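Local coordinates for glycoprotein (Chandipura virus, PDB 5MDM) that probably attaches the virion to host receptors and, as a class III fusion glycoprotein, drives fusion of viral and endosomal membranes at acidic pH, at residues V136-R140 and L220-G224; W143-V149 and I161-W167; L185-A190 and I202-Y208; M212-T217 and K229-G233; R263-Q267 and G394-N398. One frame throughout, in Å; residues are numbered along the deposited sequence.

Interaction 1. Residues V136-R140 and L220-G224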
# COMPACT_ATOMS: atom_id res chain seq x y z
N VAL A 136 -9.11 -21.94 -3.38
CA VAL A 136 -10.35 -22.02 -4.15
C VAL A 136 -10.11 -21.68 -5.61
O VAL A 136 -9.45 -20.69 -5.92
CB VAL A 136 -11.41 -21.03 -3.59
CG1 VAL A 136 -12.62 -20.96 -4.51
CG2 VAL A 136 -11.84 -21.42 -2.20
N ASP A 137 -10.63 -22.50 -6.52
CA ASP A 137 -10.72 -22.10 -7.91
C ASP A 137 -12.04 -21.37 -8.11
O ASP A 137 -13.09 -22.00 -8.28
CB ASP A 137 -10.65 -23.31 -8.85
CG ASP A 137 -10.54 -22.91 -10.32
OD1 ASP A 137 -10.91 -21.78 -10.69
OD2 ASP A 137 -10.08 -23.75 -11.12
N ASP A 138 -12.00 -20.04 -8.08
CA ASP A 138 -13.21 -19.24 -8.25
C ASP A 138 -13.84 -19.43 -9.63
O ASP A 138 -15.03 -19.21 -9.81
CB ASP A 138 -12.91 -17.75 -8.03
CG ASP A 138 -12.67 -17.42 -6.57
OD1 ASP A 138 -11.93 -16.44 -6.30
OD2 ASP A 138 -13.21 -18.12 -5.69
N TYR A 139 -13.03 -19.85 -10.60
CA TYR A 139 -13.51 -19.94 -11.97
C TYR A 139 -14.22 -21.26 -12.25
O TYR A 139 -15.21 -21.29 -12.97
CB TYR A 139 -12.36 -19.70 -12.96
CG TYR A 139 -11.66 -18.39 -12.73
CD1 TYR A 139 -12.15 -17.21 -13.27
CD2 TYR A 139 -10.51 -18.32 -11.95
CE1 TYR A 139 -11.52 -16.00 -13.04
CE2 TYR A 139 -9.87 -17.12 -11.72
CZ TYR A 139 -10.37 -15.97 -12.27
OH TYR A 139 -9.73 -14.78 -12.04
N ARG A 140 -13.72 -22.34 -11.66
CA ARG A 140 -14.31 -23.65 -11.87
C ARG A 140 -15.19 -24.05 -10.69
O ARG A 140 -15.89 -25.06 -10.74
CB ARG A 140 -13.21 -24.69 -12.10
CG ARG A 140 -12.35 -24.42 -13.33
CD ARG A 140 -11.54 -25.64 -13.71
NE ARG A 140 -12.37 -26.84 -13.74
CZ ARG A 140 -13.10 -27.22 -14.78
NH1 ARG A 140 -13.12 -26.49 -15.89
NH2 ARG A 140 -13.82 -28.34 -14.72
N LEU A 220 -17.94 -14.33 -19.14
CA LEU A 220 -17.17 -15.23 -18.28
C LEU A 220 -17.97 -15.64 -17.05
O LEU A 220 -18.69 -14.84 -16.45
CB LEU A 220 -15.84 -14.58 -17.85
CG LEU A 220 -14.82 -15.37 -17.02
CD1 LEU A 220 -13.43 -14.84 -17.29
CD2 LEU A 220 -15.11 -15.27 -15.54
N SER A 221 -17.84 -16.91 -16.69
CA SER A 221 -18.54 -17.45 -15.53
C SER A 221 -17.62 -17.41 -14.33
O SER A 221 -16.56 -18.03 -14.33
CB SER A 221 -18.99 -18.89 -15.79
OG SER A 221 -19.72 -19.39 -14.68
N TYR A 222 -18.03 -16.67 -13.31
CA TYR A 222 -17.19 -16.47 -12.14
C TYR A 222 -17.93 -16.80 -10.86
O TYR A 222 -19.04 -16.31 -10.63
CB TYR A 222 -16.70 -15.02 -12.10
CG TYR A 222 -15.63 -14.78 -11.07
CD1 TYR A 222 -14.37 -15.32 -11.21
CD2 TYR A 222 -15.89 -13.99 -9.95
CE1 TYR A 222 -13.38 -15.10 -10.27
CE2 TYR A 222 -14.91 -13.76 -9.00
CZ TYR A 222 -13.66 -14.32 -9.17
OH TYR A 222 -12.68 -14.10 -8.23
N CYS A 223 -17.32 -17.64 -10.03
CA CYS A 223 -17.90 -18.04 -8.76
C CYS A 223 -19.31 -18.61 -8.92
O CYS A 223 -20.21 -18.30 -8.15
CB CYS A 223 -17.92 -16.86 -7.79
SG CYS A 223 -16.32 -16.54 -7.01
N GLY A 224 -19.49 -19.42 -9.95
CA GLY A 224 -20.73 -20.13 -10.15
C GLY A 224 -21.85 -19.30 -10.75
O GLY A 224 -23.01 -19.70 -10.70
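Asp138 and Tyr139 pack against Tyr222 and Cys223 where an Asx turn, formed by Asp137 after strand 135-137, meets the end of strand 218-222. Asp138 shows how one side chain can serve several neighbours. Its CB lies 3.5 Å from Tyr222 CE1; beyond it, CG and OD2 come alongside Cys223 SG, which is disulfide-bonded to Cys178, and OD2 accepts a hydrogen bond from Gly179 N. The other oxygen, OD1, is 3.1 Å from Tyr222 OH, the carboxylate plane standing 75° from that of the ring. Asp138, an experimentally identified site of interaction with host vimentin, is thus drawn into this junction. The backbone takes part through Cys223 N, which donates to Asp138 O at 2.8 Å. Beside it, the edge of Tyr222 points at the face of Tyr139 in an offset edge-to-face pair with centroids 5.1 Å apart. Tyr139 OH bonds Val262 N, while at the ring's rim Tyr139 CD1 meets Leu220 CD2 at 4.2 Å.

Interaction 2. Residues W143-V149 and I161-W167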
# COMPACT_ATOMS: atom_id res chain seq x y z
N TRP A 143 -12.88 -26.46 -4.51
CA TRP A 143 -11.74 -26.34 -3.61
C TRP A 143 -10.48 -26.83 -4.31
O TRP A 143 -10.55 -27.64 -5.23
CB TRP A 143 -11.96 -27.15 -2.33
CG TRP A 143 -13.26 -26.91 -1.64
CD1 TRP A 143 -14.31 -27.78 -1.54
CD2 TRP A 143 -13.66 -25.73 -0.94
NE1 TRP A 143 -15.33 -27.22 -0.82
CE2 TRP A 143 -14.96 -25.95 -0.44
CE3 TRP A 143 -13.04 -24.50 -0.69
CZ2 TRP A 143 -15.65 -24.99 0.29
CZ3 TRP A 143 -13.73 -23.55 0.04
CH2 TRP A 143 -15.02 -23.80 0.52
N VAL A 144 -9.33 -26.35 -3.86
CA VAL A 144 -8.07 -26.79 -4.43
C VAL A 144 -6.97 -26.82 -3.37
O VAL A 144 -6.69 -25.81 -2.71
CB VAL A 144 -7.66 -25.94 -5.65
CG1 VAL A 144 -8.04 -24.50 -5.45
CG2 VAL A 144 -6.17 -26.08 -5.94
N ASP A 145 -6.36 -27.99 -3.22
CA ASP A 145 -5.31 -28.22 -2.24
C ASP A 145 -4.63 -29.53 -2.62
O ASP A 145 -5.29 -30.45 -3.10
CB ASP A 145 -5.91 -28.32 -0.83
CG ASP A 145 -4.85 -28.41 0.26
OD1 ASP A 145 -4.45 -27.36 0.80
OD2 ASP A 145 -4.41 -29.54 0.57
N PRO A 146 -3.30 -29.60 -2.43
CA PRO A 146 -2.54 -30.82 -2.75
C PRO A 146 -3.00 -32.06 -1.98
O PRO A 146 -2.80 -33.18 -2.46
CB PRO A 146 -1.10 -30.44 -2.36
CG PRO A 146 -1.22 -29.22 -1.50
CD PRO A 146 -2.42 -28.50 -2.02
N LEU A 147 -3.61 -31.87 -0.81
CA LEU A 147 -4.07 -33.00 -0.00
C LEU A 147 -5.28 -33.71 -0.62
O LEU A 147 -5.55 -34.87 -0.30
CB LEU A 147 -4.42 -32.55 1.42
CG LEU A 147 -3.30 -32.36 2.44
CD1 LEU A 147 -2.46 -31.12 2.14
CD2 LEU A 147 -3.88 -32.29 3.84
N PHE A 148 -6.00 -33.02 -1.49
CA PHE A 148 -7.20 -33.58 -2.10
C PHE A 148 -6.86 -34.65 -3.13
O PHE A 148 -5.78 -34.65 -3.71
CB PHE A 148 -8.03 -32.48 -2.77
CG PHE A 148 -8.70 -31.56 -1.80
CD1 PHE A 148 -8.81 -30.21 -2.08
CD2 PHE A 148 -9.23 -32.04 -0.62
CE1 PHE A 148 -9.43 -29.36 -1.19
CE2 PHE A 148 -9.85 -31.20 0.27
CZ PHE A 148 -9.95 -29.85 -0.01
N VAL A 149 -7.81 -35.56 -3.35
CA VAL A 149 -7.68 -36.54 -4.42
C VAL A 149 -7.89 -35.83 -5.76
O VAL A 149 -8.99 -35.37 -6.07
CB VAL A 149 -8.69 -37.69 -4.27
CG1 VAL A 149 -8.67 -38.60 -5.49
CG2 VAL A 149 -8.41 -38.48 -3.00
N ILE A 161 -5.74 -37.62 0.36
CA ILE A 161 -4.88 -38.71 -0.09
C ILE A 161 -4.63 -39.72 1.04
O ILE A 161 -4.61 -40.93 0.80
CB ILE A 161 -3.55 -38.20 -0.66
CG1 ILE A 161 -2.87 -37.23 0.31
CG2 ILE A 161 -3.78 -37.51 -2.00
CD1 ILE A 161 -1.55 -36.68 -0.19
N HIS A 162 -4.45 -39.22 2.26
CA HIS A 162 -4.28 -40.08 3.42
C HIS A 162 -5.60 -40.78 3.73
O HIS A 162 -6.64 -40.14 3.82
CB HIS A 162 -3.81 -39.27 4.63
CG HIS A 162 -2.52 -38.55 4.41
ND1 HIS A 162 -2.39 -37.50 3.53
CD2 HIS A 162 -1.29 -38.73 4.97
CE1 HIS A 162 -1.14 -37.07 3.55
NE2 HIS A 162 -0.46 -37.79 4.41
N ASN A 163 -5.53 -42.10 3.88
CA ASN A 163 -6.72 -42.91 4.15
C ASN A 163 -7.45 -42.48 5.41
O ASN A 163 -8.68 -42.57 5.49
CB ASN A 163 -6.33 -44.39 4.26
CG ASN A 163 -5.54 -44.88 3.06
OD1 ASN A 163 -5.04 -44.08 2.26
ND2 ASN A 163 -5.42 -46.19 2.92
N SER A 164 -6.70 -41.98 6.38
CA SER A 164 -7.24 -41.65 7.70
C SER A 164 -8.08 -40.38 7.72
O SER A 164 -9.08 -40.31 8.45
CB SER A 164 -6.11 -41.55 8.72
OG SER A 164 -5.14 -40.59 8.34
N SER A 165 -7.69 -39.38 6.94
CA SER A 165 -8.31 -38.06 7.05
C SER A 165 -9.13 -37.63 5.83
O SER A 165 -8.85 -38.03 4.70
CB SER A 165 -7.25 -36.99 7.33
OG SER A 165 -6.68 -37.15 8.61
N VAL A 166 -10.16 -36.83 6.08
CA VAL A 166 -10.89 -36.13 5.02
C VAL A 166 -10.89 -34.63 5.32
O VAL A 166 -10.31 -34.19 6.31
CB VAL A 166 -12.34 -36.64 4.86
CG1 VAL A 166 -12.36 -38.13 4.57
CG2 VAL A 166 -13.16 -36.30 6.09
N TRP A 167 -11.55 -33.85 4.47
CA TRP A 167 -11.59 -32.40 4.66
C TRP A 167 -13.01 -31.85 4.64
O TRP A 167 -13.79 -32.12 3.73
CB TRP A 167 -10.74 -31.68 3.62
CG TRP A 167 -10.66 -30.21 3.84
CD1 TRP A 167 -9.80 -29.56 4.68
CD2 TRP A 167 -11.46 -29.19 3.22
NE1 TRP A 167 -10.01 -28.20 4.62
CE2 TRP A 167 -11.03 -27.95 3.73
CE3 TRP A 167 -12.49 -29.21 2.28
CZ2 TRP A 167 -11.59 -26.74 3.34
CZ3 TRP A 167 -13.06 -28.01 1.89
CH2 TRP A 167 -12.61 -26.79 2.42
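Leu147 O receives the N-H of Ile161 at 2.8 Å, nearly along the C=O axis, although the angle at the hydrogen is only 131°. The acceptor is carried by a type I beta turn from Asp145 to Phe148, reinforced by an Asx turn in which Asp145 OD2 takes the N-H of Leu147. Segment 143-149 lies in the fusion region assigned by similarity; the other, holding His162, a pre-fusion pH sensor by similarity, runs through a loop into strand 165-169, from which Trp167 points toward the turn. With CG anti to the backbone N (chi1 -175°), its indole meets two other rings, one over its face and one at its edge. Phe148 brings its edge to the Trp167 face, CZ lying 3.5 Å from Trp167 CE3, with the planes 75° apart. Trp167 in turn directs its CZ3-CH2 edge at the face of Trp143, where the centroids of the five- and six-membered rings are 4.7 Å apart. The chemistry therefore divides in two: backbone polarity ties the turn to Ile161, whereas the aromatic cluster relies on edge-to-face packing, and the bonds of Trp143 NE1 to Gln155 O and Trp167 NE1 to His132 O probably limit rotation of the indoles.

Interaction 3. Residues L185-A190 and I202-Y208. With SO4 (sulfate ion), chain G.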
# COMPACT_ATOMS: atom_id res chain seq x y z
N LEU A 185 -24.76 -4.03 -7.10
CA LEU A 185 -24.26 -2.96 -7.93
C LEU A 185 -25.26 -2.74 -9.04
O LEU A 185 -25.68 -3.69 -9.70
CB LEU A 185 -22.93 -3.41 -8.52
CG LEU A 185 -22.14 -2.44 -9.37
CD1 LEU A 185 -21.70 -1.27 -8.52
CD2 LEU A 185 -20.94 -3.13 -9.97
N THR A 186 -25.67 -1.50 -9.25
CA THR A 186 -26.44 -1.18 -10.44
C THR A 186 -25.45 -0.95 -11.57
O THR A 186 -24.57 -0.08 -11.48
CB THR A 186 -27.31 0.06 -10.25
OG1 THR A 186 -28.32 -0.21 -9.28
CG2 THR A 186 -27.99 0.44 -11.55
N VAL A 187 -25.58 -1.75 -12.62
CA VAL A 187 -24.78 -1.56 -13.82
C VAL A 187 -25.68 -0.97 -14.89
O VAL A 187 -26.79 -1.45 -15.11
CB VAL A 187 -24.15 -2.87 -14.32
CG1 VAL A 187 -23.47 -2.65 -15.65
CG2 VAL A 187 -23.16 -3.38 -13.30
N THR A 188 -25.21 0.09 -15.54
CA THR A 188 -26.00 0.79 -16.54
C THR A 188 -25.42 0.58 -17.93
O THR A 188 -24.21 0.70 -18.14
CB THR A 188 -26.03 2.29 -16.26
OG1 THR A 188 -26.64 2.52 -14.99
CG2 THR A 188 -26.82 3.00 -17.34
N VAL A 189 -26.30 0.27 -18.88
CA VAL A 189 -25.91 0.05 -20.26
C VAL A 189 -26.30 1.26 -21.09
O VAL A 189 -27.45 1.69 -21.06
CB VAL A 189 -26.64 -1.18 -20.83
CG1 VAL A 189 -26.32 -1.35 -22.30
CG2 VAL A 189 -26.26 -2.43 -20.07
N ALA A 190 -25.35 1.82 -21.82
CA ALA A 190 -25.63 2.92 -22.74
C ALA A 190 -25.43 2.47 -24.19
O ALA A 190 -24.42 1.85 -24.52
CB ALA A 190 -24.76 4.12 -22.44
N ILE A 202 -22.27 -0.87 -27.13
CA ILE A 202 -22.68 -0.78 -25.73
C ILE A 202 -21.53 -0.23 -24.91
O ILE A 202 -20.37 -0.59 -25.13
CB ILE A 202 -23.07 -2.17 -25.19
CG1 ILE A 202 -24.43 -2.60 -25.73
CG2 ILE A 202 -23.11 -2.18 -23.67
CD1 ILE A 202 -24.85 -3.98 -25.28
N VAL A 203 -21.84 0.65 -23.97
CA VAL A 203 -20.88 1.11 -22.98
C VAL A 203 -21.45 0.88 -21.58
O VAL A 203 -22.57 1.29 -21.29
CB VAL A 203 -20.54 2.59 -23.17
CG1 VAL A 203 -19.85 3.14 -21.94
CG2 VAL A 203 -19.67 2.76 -24.38
N PHE A 204 -20.67 0.23 -20.71
CA PHE A 204 -21.09 -0.02 -19.34
C PHE A 204 -20.60 1.05 -18.36
O PHE A 204 -19.47 1.53 -18.46
CB PHE A 204 -20.60 -1.39 -18.87
CG PHE A 204 -21.20 -2.53 -19.63
CD1 PHE A 204 -22.46 -3.00 -19.32
CD2 PHE A 204 -20.49 -3.15 -20.64
CE1 PHE A 204 -23.01 -4.05 -20.02
CE2 PHE A 204 -21.04 -4.20 -21.34
CZ PHE A 204 -22.30 -4.65 -21.03
N LYS A 205 -21.46 1.40 -17.41
CA LYS A 205 -21.11 2.33 -16.35
C LYS A 205 -21.56 1.72 -15.03
O LYS A 205 -22.53 0.97 -14.98
CB LYS A 205 -21.80 3.68 -16.56
CG LYS A 205 -21.54 4.28 -17.92
CD LYS A 205 -22.60 5.29 -18.31
CE LYS A 205 -22.35 5.78 -19.73
NZ LYS A 205 -23.29 6.87 -20.14
N SER A 206 -20.83 2.02 -13.96
CA SER A 206 -21.29 1.69 -12.62
C SER A 206 -20.59 2.63 -11.67
O SER A 206 -19.75 3.41 -12.09
CB SER A 206 -20.98 0.24 -12.28
OG SER A 206 -19.67 0.13 -11.75
N LYS A 207 -20.93 2.57 -10.39
CA LYS A 207 -20.30 3.47 -9.43
C LYS A 207 -18.82 3.15 -9.30
O LYS A 207 -18.05 3.93 -8.74
CB LYS A 207 -21.02 3.42 -8.07
CG LYS A 207 -20.70 2.22 -7.19
CD LYS A 207 -21.96 1.72 -6.52
CE LYS A 207 -21.73 1.29 -5.08
NZ LYS A 207 -22.15 2.36 -4.12
N TYR A 208 -18.43 2.00 -9.85
CA TYR A 208 -17.07 1.49 -9.75
C TYR A 208 -16.40 1.38 -11.11
O TYR A 208 -15.20 1.14 -11.20
CB TYR A 208 -17.12 0.10 -9.13
CG TYR A 208 -17.57 0.06 -7.70
CD1 TYR A 208 -17.13 1.00 -6.79
CD2 TYR A 208 -18.43 -0.93 -7.26
CE1 TYR A 208 -17.53 0.96 -5.48
CE2 TYR A 208 -18.84 -0.98 -5.95
CZ TYR A 208 -18.39 -0.03 -5.06
OH TYR A 208 -18.81 -0.07 -3.76
S SO4 G . -25.64 1.58 -6.75
O1 SO4 G . -25.25 0.19 -7.00
O2 SO4 G . -24.87 2.47 -7.59
O3 SO4 G . -27.05 1.78 -7.07
O4 SO4 G . -25.40 1.87 -5.35
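Val189 and Phe204 lie side by side and point the same way, Val189 CG2 reaching 3.6 Å from Phe204 CE1, on one face of an antiparallel beta hairpin. They form a non-hydrogen-bonded pair; the hydrogen-bonded pairs on either side, Thr188 with Lys205 and Ala190 with Val203, each exchange two backbone N-H...O bonds, with N and O 2.9 Å apart in all four. Val187 crosses the Phe204 ring obliquely, its CG1 3.8 Å from Phe204 CD1, and Ile202 CG2 meets Val189 CG1 at 3.6 Å while also lying over a face of the Phe204 ring. On the reverse face of the hairpin the Lys205 chain runs extended past Ala190 CB toward a salt bridge with Glu38. Beyond the paired residues, the CD1 branch of Leu185 fits obliquely against Tyr208, 3.5 Å from CD2 of that ring, while Lys207 CG covers the ring centre. A sulfate, probably from the crystallisation liquor, is held by Thr186 N to its O1 at 2.8 Å and by Thr186 OG1 to its O3. The hairpin forms the middle of a four-stranded sheet: strand 36-49 runs beside strand 180-192, strand 212-213 flanks strand 202-205, and Val236 of strand 235-237 packs on Leu185 and Val187.

Interaction 4. Residues M212-T217 and K229-G233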
# COMPACT_ATOMS: atom_id res chain seq x y z
N MET A 212 -16.97 1.73 -19.73
CA MET A 212 -16.30 0.47 -20.04
C MET A 212 -16.77 -0.08 -21.39
O MET A 212 -17.95 -0.38 -21.57
CB MET A 212 -16.52 -0.53 -18.91
CG MET A 212 -15.29 -1.33 -18.52
SD MET A 212 -13.79 -0.44 -18.00
CE MET A 212 -14.38 0.39 -16.53
N GLU A 213 -15.84 -0.21 -22.33
CA GLU A 213 -16.18 -0.57 -23.71
C GLU A 213 -16.70 -1.99 -23.86
O GLU A 213 -15.96 -2.95 -23.66
CB GLU A 213 -14.98 -0.36 -24.63
CG GLU A 213 -14.74 1.09 -25.02
CD GLU A 213 -15.87 1.66 -25.87
OE1 GLU A 213 -16.65 0.86 -26.44
OE2 GLU A 213 -15.98 2.90 -25.96
N GLY A 214 -17.97 -2.12 -24.22
CA GLY A 214 -18.57 -3.43 -24.43
C GLY A 214 -17.90 -4.19 -25.56
O GLY A 214 -17.91 -5.42 -25.59
N ALA A 215 -17.34 -3.45 -26.50
CA ALA A 215 -16.64 -4.03 -27.64
C ALA A 215 -15.40 -4.81 -27.20
O ALA A 215 -14.96 -5.73 -27.89
CB ALA A 215 -16.26 -2.94 -28.62
N ARG A 216 -14.84 -4.45 -26.06
CA ARG A 216 -13.70 -5.16 -25.49
C ARG A 216 -14.13 -5.90 -24.23
O ARG A 216 -13.32 -6.20 -23.35
CB ARG A 216 -12.54 -4.19 -25.21
CG ARG A 216 -11.84 -3.65 -26.46
CD ARG A 216 -10.99 -2.41 -26.16
NE ARG A 216 -9.90 -2.68 -25.22
CZ ARG A 216 -9.59 -1.90 -24.18
NH1 ARG A 216 -10.30 -0.80 -23.95
NH2 ARG A 216 -8.59 -2.21 -23.38
N THR A 217 -15.43 -6.18 -24.14
CA THR A 217 -16.01 -6.87 -22.99
C THR A 217 -16.39 -8.30 -23.36
O THR A 217 -17.06 -8.51 -24.37
CB THR A 217 -17.26 -6.15 -22.48
OG1 THR A 217 -16.89 -4.85 -22.00
CG2 THR A 217 -17.93 -6.94 -21.35
N LYS A 229 -16.60 -9.84 -18.08
CA LYS A 229 -15.34 -9.21 -17.75
C LYS A 229 -15.17 -8.00 -18.66
O LYS A 229 -15.25 -8.10 -19.89
CB LYS A 229 -14.16 -10.17 -17.92
CG LYS A 229 -12.84 -9.59 -17.45
CD LYS A 229 -11.67 -10.47 -17.87
CE LYS A 229 -10.70 -9.70 -18.76
NZ LYS A 229 -11.40 -9.09 -19.94
N PHE A 230 -14.96 -6.86 -18.01
CA PHE A 230 -14.68 -5.60 -18.65
C PHE A 230 -13.23 -5.55 -19.14
O PHE A 230 -12.38 -6.30 -18.66
CB PHE A 230 -14.90 -4.50 -17.61
CG PHE A 230 -16.34 -4.30 -17.25
CD1 PHE A 230 -17.33 -4.55 -18.17
CD2 PHE A 230 -16.69 -3.86 -15.98
CE1 PHE A 230 -18.67 -4.37 -17.84
CE2 PHE A 230 -18.02 -3.69 -15.64
CZ PHE A 230 -19.01 -3.94 -16.57
N PRO A 231 -12.94 -4.65 -20.10
CA PRO A 231 -11.59 -4.48 -20.65
C PRO A 231 -10.52 -4.25 -19.58
O PRO A 231 -9.36 -4.53 -19.83
CB PRO A 231 -11.72 -3.24 -21.52
CG PRO A 231 -13.13 -3.20 -21.91
CD PRO A 231 -13.92 -3.78 -20.78
N ASN A 232 -10.91 -3.74 -18.41
CA ASN A 232 -9.96 -3.54 -17.33
C ASN A 232 -9.80 -4.79 -16.46
O ASN A 232 -9.18 -4.75 -15.41
CB ASN A 232 -10.33 -2.31 -16.49
CG ASN A 232 -11.53 -2.55 -15.61
OD1 ASN A 232 -12.37 -3.40 -15.89
ND2 ASN A 232 -11.62 -1.79 -14.52
N GLY A 233 -10.39 -5.89 -16.91
CA GLY A 233 -10.22 -7.15 -16.22
C GLY A 233 -11.13 -7.33 -15.03
O GLY A 233 -11.08 -8.37 -14.36
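Met212 lays its CB over the face of the Phe230 ring, 4.3 Å from the centroid and 17° off the ring normal, while CG touches Phe230 CB. Bends at chi2 (58°) and chi3 then fold the thioether back toward Asn232, leaving SD 3.9 Å from Asn232 OD1 and oblique to the Phe230 ring, a Met-aromatic contact. Thr217 approaches the same ring from its edge, OG1 lying near the ring plane. This hydroxyl donates at 2.7 Å to Glu213 O, which also accepts from Arg216 N on the opposite face of the carbonyl plane, so two donors grip this oxygen, only the Arg216 N bond being a backbone bond across residues 214-215. Facing it is a type I beta turn from Phe230 to Gly233, connecting strands 225-229 and 235-237. Within that turn Phe230 O is gripped in a similar way, by Gly233 N and Lys229 NZ. Pro231 is the wedge between the segments: its CG sits 3.3 Å from both Glu213 O and Arg216 O, and its CB lies over the centre of one face of the Arg216 guanidinium, 3.7 Å from CZ. Asn232 ND2 donates a hydrogen bond to Ile395 O, and Asn232 OD1 accepts one from Glu234 N.

Interaction 5. Residues R263-Q267 and G394-N398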
# COMPACT_ATOMS: atom_id res chain seq x y z
N ARG A 263 -10.09 -9.68 -11.96
CA ARG A 263 -9.59 -8.96 -10.79
C ARG A 263 -10.71 -8.37 -9.93
O ARG A 263 -11.81 -8.10 -10.41
CB ARG A 263 -8.60 -7.87 -11.20
CG ARG A 263 -9.12 -6.94 -12.28
CD ARG A 263 -8.08 -5.89 -12.65
NE ARG A 263 -8.04 -4.79 -11.69
CZ ARG A 263 -7.98 -3.51 -12.04
NH1 ARG A 263 -7.95 -3.17 -13.32
NH2 ARG A 263 -7.95 -2.57 -11.11
N SER A 264 -10.41 -8.19 -8.64
CA SER A 264 -11.33 -7.53 -7.73
C SER A 264 -11.57 -6.10 -8.19
O SER A 264 -10.70 -5.47 -8.77
CB SER A 264 -10.79 -7.52 -6.31
OG SER A 264 -10.93 -8.80 -5.71
N THR A 265 -12.78 -5.61 -7.94
CA THR A 265 -13.14 -4.26 -8.33
C THR A 265 -12.37 -3.28 -7.46
O THR A 265 -12.63 -3.13 -6.27
CB THR A 265 -14.66 -4.04 -8.23
OG1 THR A 265 -15.31 -4.80 -9.25
CG2 THR A 265 -14.99 -2.58 -8.43
N LEU A 266 -11.39 -2.63 -8.08
CA LEU A 266 -10.44 -1.80 -7.35
C LEU A 266 -11.15 -0.61 -6.74
O LEU A 266 -10.84 -0.19 -5.63
CB LEU A 266 -9.31 -1.35 -8.28
CG LEU A 266 -8.21 -0.47 -7.68
CD1 LEU A 266 -7.53 -1.14 -6.49
CD2 LEU A 266 -7.19 -0.11 -8.74
N GLN A 267 -12.14 -0.09 -7.46
CA GLN A 267 -12.80 1.14 -7.05
C GLN A 267 -13.65 1.00 -5.80
O GLN A 267 -14.10 2.00 -5.23
CB GLN A 267 -13.61 1.71 -8.21
CG GLN A 267 -12.75 2.51 -9.16
CD GLN A 267 -11.92 3.54 -8.43
OE1 GLN A 267 -12.45 4.35 -7.67
NE2 GLN A 267 -10.61 3.50 -8.64
N GLY A 394 -3.89 2.31 -14.13
CA GLY A 394 -4.26 1.22 -13.24
C GLY A 394 -5.73 1.15 -12.87
O GLY A 394 -6.11 0.37 -12.00
N ILE A 395 -6.56 1.96 -13.53
CA ILE A 395 -8.00 1.91 -13.28
C ILE A 395 -8.79 1.37 -14.47
O ILE A 395 -9.45 0.33 -14.36
CB ILE A 395 -8.56 3.30 -12.87
CG1 ILE A 395 -7.71 3.92 -11.77
CG2 ILE A 395 -10.00 3.17 -12.41
CD1 ILE A 395 -7.57 3.07 -10.53
N VAL A 396 -8.71 2.05 -15.61
CA VAL A 396 -9.54 1.69 -16.76
C VAL A 396 -8.93 0.63 -17.67
O VAL A 396 -9.52 0.25 -18.68
CB VAL A 396 -9.88 2.92 -17.61
CG1 VAL A 396 -10.46 4.01 -16.73
CG2 VAL A 396 -8.64 3.41 -18.34
N ASP A 397 -7.74 0.16 -17.31
CA ASP A 397 -7.10 -0.95 -18.03
C ASP A 397 -6.37 -1.87 -17.06
O ASP A 397 -6.18 -1.53 -15.89
CB ASP A 397 -6.15 -0.44 -19.12
CG ASP A 397 -5.12 0.55 -18.58
OD1 ASP A 397 -4.25 0.14 -17.78
OD2 ASP A 397 -5.17 1.73 -18.97
N ASN A 398 -5.97 -3.04 -17.53
CA ASN A 398 -5.31 -4.01 -16.67
C ASN A 398 -3.78 -3.93 -16.77
O ASN A 398 -3.07 -4.85 -16.38
CB ASN A 398 -5.80 -5.43 -16.99
CG ASN A 398 -5.64 -6.38 -15.82
OD1 ASN A 398 -5.55 -5.96 -14.67
ND2 ASN A 398 -5.62 -7.68 -16.12
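Arg263 and Leu266 meet Gly394, Ile395 and Asn398 where two loops converge, one leading through a 3-10 turn toward helix 270-295 in the trimerization region assigned by similarity, the other following strand 392-393. Arg263 has CG placed between its backbone N and carbonyl carbon (chi1 51°), and a bend at chi3 (-80°) swings the guanidinium toward the second loop. There it slides past the Asn398 amide in the opposite direction, the two planes only 8° from parallel, with Arg263 CD 3.2 Å from Asn398 OD1. Arg263 NH2 and NH1 stand 3.6 Å from Gly394 O and 3.5 Å from Asp397 O respectively; the firmer polar partner of NH1 is Asn232 O, to which it donates a hydrogen bond. Several carbonyl oxygens lie near the cation and may help to stabilise its charge. Leu266 holds CG anti to the backbone N, and CD2 comes to rest against Gly394 O. Gln267, bent at chi2, brings its amide end near Ile395, although its OE1 is bonded to Ser276 OG. Ile395 crosses both side chains at about a right angle, and its CD1 ends 3.7 Å from Leu266 CD2 and 3.6 Å from Gln267 NE2.

Overall arrangement
Interactions 3, 4 and 5 form a compact group, with centres 11 Å apart between 3 and 4, 11 Å between 4 and 5, and 15 Å between 3 and 5. Strands 202-205 and 212-213 join interactions 3 and 4 through backbone bonds, and Phe204 packs on Phe230. Interactions 4 and 5 share the Gly233 O to Arg263 N bond, 2.9 Å long. Interaction 1, about 18 Å between centres from both 4 and 5, crosses interaction 4 along the chain and encloses interactions 2 and 3 in the loop it closes. It touches interaction 2, Val136 CG2 lying 3.6 Å from Trp143 CZ3. Segment 143-149 of interaction 2, like 136-140 of interaction 1, lies in the fusion region assigned by similarity.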